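Local coordinates for NOL1/NOP2/sun family protein (Enterococcus faecium, PDB 3M4X), which probably methylates cytosine of ribosomal RNA, as an RsmF-like member of the NOL1/NOP2/sun family of S-adenosylmethionine-dependent methyltransferases, at residues H82-Y88 and N149-W153. Sequence-based numbering, arbitrary orientation.
Sequences HQAGYEY and NIERW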
loop_
_atom_site.group_PDB
_atom_site.type_symbol
_atom_site.label_atom_id
_atom_site.label_comp_id
_atom_site.label_asym_id
_atom_site.label_seq_id
_atom_site.Cartn_x
_atom_site.Cartn_y
_atom_site.Cartn_z
ATOM N N HIS A 82 -8.435 -12.031 6.207
ATOM C CA HIS A 82 -7.865 -10.740 6.517
ATOM C C HIS A 82 -6.569 -10.846 7.303
ATOM O O HIS A 82 -5.606 -10.162 6.977
ATOM C CB HIS A 82 -8.838 -9.843 7.285
ATOM C CG HIS A 82 -8.210 -8.566 7.751
ATOM N ND1 HIS A 82 -7.530 -8.464 8.948
ATOM C CD2 HIS A 82 -8.102 -7.356 7.154
ATOM C CE1 HIS A 82 -7.052 -7.240 9.078
ATOM N NE2 HIS A 82 -7.387 -6.546 8.001
ATOM N N GLN A 83 -6.562 -11.672 8.349
ATOM C CA GLN A 83 -5.366 -11.866 9.177
ATOM C C GLN A 83 -4.143 -12.254 8.345
ATOM O O GLN A 83 -3.046 -11.745 8.566
ATOM C CB GLN A 83 -5.615 -12.923 10.264
ATOM C CG GLN A 83 -4.353 -13.424 10.991
ATOM C CD GLN A 83 -3.745 -14.676 10.350
ATOM O OE1 GLN A 83 -4.472 -15.588 9.939
ATOM N NE2 GLN A 83 -2.402 -14.725 10.266
ATOM N N ALA A 84 -4.345 -13.143 7.380
ATOM C CA ALA A 84 -3.244 -13.682 6.583
ATOM C C ALA A 84 -2.921 -12.853 5.358
ATOM O O ALA A 84 -2.119 -13.282 4.533
ATOM C CB ALA A 84 -3.541 -15.111 6.161
ATOM N N GLY A 85 -3.578 -11.702 5.221
ATOM C CA GLY A 85 -3.299 -10.785 4.127
ATOM C C GLY A 85 -3.907 -11.123 2.778
ATOM O O GLY A 85 -3.383 -10.707 1.749
ATOM N N TYR A 86 -5.013 -11.864 2.777
ATOM C CA TYR A 86 -5.653 -12.260 1.526
ATOM C C TYR A 86 -6.662 -11.212 1.082
ATOM O O TYR A 86 -7.230 -11.296 0.001
ATOM C CB TYR A 86 -6.316 -13.647 1.660
ATOM C CG TYR A 86 -5.338 -14.788 1.420
ATOM C CD1 TYR A 86 -4.217 -14.943 2.215
ATOM C CD2 TYR A 86 -5.531 -15.685 0.374
ATOM C CE1 TYR A 86 -3.294 -15.991 1.978
ATOM C CE2 TYR A 86 -4.643 -16.723 0.133
ATOM C CZ TYR A 86 -3.528 -16.872 0.937
ATOM O OH TYR A 86 -2.658 -17.899 0.685
ATOM N N GLU A 87 -6.889 -10.230 1.938
ATOM C CA GLU A 87 -7.817 -9.156 1.623
ATOM C C GLU A 87 -7.305 -7.866 2.191
ATOM O O GLU A 87 -6.797 -7.830 3.312
ATOM C CB GLU A 87 -9.203 -9.424 2.193
ATOM C CG GLU A 87 -9.823 -10.680 1.655
ATOM C CD GLU A 87 -11.198 -10.927 2.208
ATOM O OE1 GLU A 87 -11.915 -11.727 1.591
ATOM O OE2 GLU A 87 -11.560 -10.322 3.242
ATOM N N TYR A 88 -7.431 -6.815 1.392
ATOM C CA TYR A 88 -7.127 -5.464 1.831
ATOM C C TYR A 88 -8.355 -4.621 1.530
ATOM O O TYR A 88 -8.778 -4.524 0.375
ATOM C CB TYR A 88 -5.915 -4.901 1.078
ATOM C CG TYR A 88 -5.267 -3.753 1.797
ATOM C CD1 TYR A 88 -4.171 -3.966 2.622
ATOM C CD2 TYR A 88 -5.764 -2.452 1.679
ATOM C CE1 TYR A 88 -3.581 -2.925 3.301
ATOM C CE2 TYR A 88 -5.174 -1.401 2.358
ATOM C CZ TYR A 88 -4.086 -1.649 3.170
ATOM O OH TYR A 88 -3.483 -0.626 3.857
ATOM N N ASN A 149 0.716 -3.427 7.810
ATOM C CA ASN A 149 -0.057 -3.864 6.639
ATOM C C ASN A 149 0.828 -4.442 5.524
ATOM O O ASN A 149 0.450 -5.407 4.865
ATOM C CB ASN A 149 -0.938 -2.734 6.089
ATOM C CG ASN A 149 -2.258 -2.585 6.848
ATOM O OD1 ASN A 149 -3.016 -3.549 7.026
ATOM N ND2 ASN A 149 -2.552 -1.359 7.271
ATOM N N ILE A 150 1.996 -3.843 5.306
ATOM C CA ILE A 150 2.953 -4.340 4.305
ATOM C C ILE A 150 3.350 -5.784 4.659
ATOM O O ILE A 150 3.278 -6.693 3.837
ATOM C CB ILE A 150 4.212 -3.402 4.197
ATOM C CG1 ILE A 150 4.081 -2.423 3.032
ATOM C CG2 ILE A 150 5.469 -4.184 3.909
ATOM C CD1 ILE A 150 2.845 -1.597 3.034
ATOM N N GLU A 151 3.732 -5.988 5.909
ATOM C CA GLU A 151 4.042 -7.317 6.402
ATOM C C GLU A 151 2.870 -8.295 6.247
ATOM O O GLU A 151 3.053 -9.437 5.829
ATOM C CB GLU A 151 4.463 -7.216 7.864
ATOM C CG GLU A 151 4.773 -8.537 8.510
ATOM C CD GLU A 151 4.964 -8.392 9.993
ATOM O OE1 GLU A 151 3.954 -8.287 10.710
ATOM O OE2 GLU A 151 6.124 -8.373 10.445
ATOM N N ARG A 152 1.662 -7.848 6.565
ATOM C CA ARG A 152 0.499 -8.731 6.490
ATOM C C ARG A 152 0.268 -9.187 5.055
ATOM O O ARG A 152 -0.071 -10.358 4.794
ATOM C CB ARG A 152 -0.747 -8.052 7.069
ATOM C CG ARG A 152 -2.037 -8.893 7.007
ATOM C CD ARG A 152 -3.207 -8.199 7.752
ATOM N NE ARG A 152 -3.509 -6.904 7.152
ATOM C CZ ARG A 152 -4.401 -6.714 6.178
ATOM N NH1 ARG A 152 -5.108 -7.737 5.694
ATOM N NH2 ARG A 152 -4.585 -5.495 5.685
ATOM N N TRP A 153 0.499 -8.249 4.144
ATOM C CA TRP A 153 0.246 -8.393 2.722
ATOM C C TRP A 153 1.302 -9.284 2.113
ATOM O O TRP A 153 1.160 -9.734 0.978
ATOM C CB TRP A 153 0.274 -7.001 2.056
ATOM C CG TRP A 153 -0.374 -6.912 0.695
ATOM C CD1 TRP A 153 0.222 -6.523 -0.473
ATOM C CD2 TRP A 153 -1.750 -7.190 0.372
ATOM N NE1 TRP A 153 -0.692 -6.557 -1.504
ATOM C CE2 TRP A 153 -1.907 -6.964 -1.013
ATOM C CE3 TRP A 153 -2.858 -7.619 1.117
ATOM C CZ2 TRP A 153 -3.126 -7.148 -1.668
ATOM C CZ3 TRP A 153 -4.075 -7.814 0.456
ATOM C CH2 TRP A 153 -4.195 -7.575 -0.918
#
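Asn149 meets Tyr88 with its amide turned well off the ring plane, and its CB lies level with the ring edge, 3.8 Å from Tyr88 CE1. The same amide steadies Arg152: NH2 of Arg152 reaches Asn149 OD1 at 2.8 Å, nearly straight. One turn on, Arg152 extends with CG and CD anti in turn, then bends at chi3 (61°), which turns its guanidinium into the bend between His82 O and Glu87 O. There NH1 donates to both, His82 O at 2.8 Å, shared with Gly85 N, and Glu87 O at 2.9 Å, the latter in the guanidinium plane. His82 covers one face, stacked with planes 17° apart. Arg152 O receives a CA-H...O contact from Gly85, the positive-phi C' residue of the Schellman motif that closes helix 80-83, and NZ of Lys46 hydrogen-bonds to both Ala84 O and Arg152 O. With no side chain on Gly85, its CA comes within 4.5 Å of Trp153 CA. Trp153 presents the face of its six-membered ring to the edge of Tyr88, a T-shaped pair at 82°, while its CZ3 packs on Tyr88 CB at 3.5 Å. The N-terminal region is thus fastened to helix 140-153 of the Rossmann-like methyltransferase domain largely through a guanidinium whose positive charge the carbonyls and Asn149 OD1 probably stabilise.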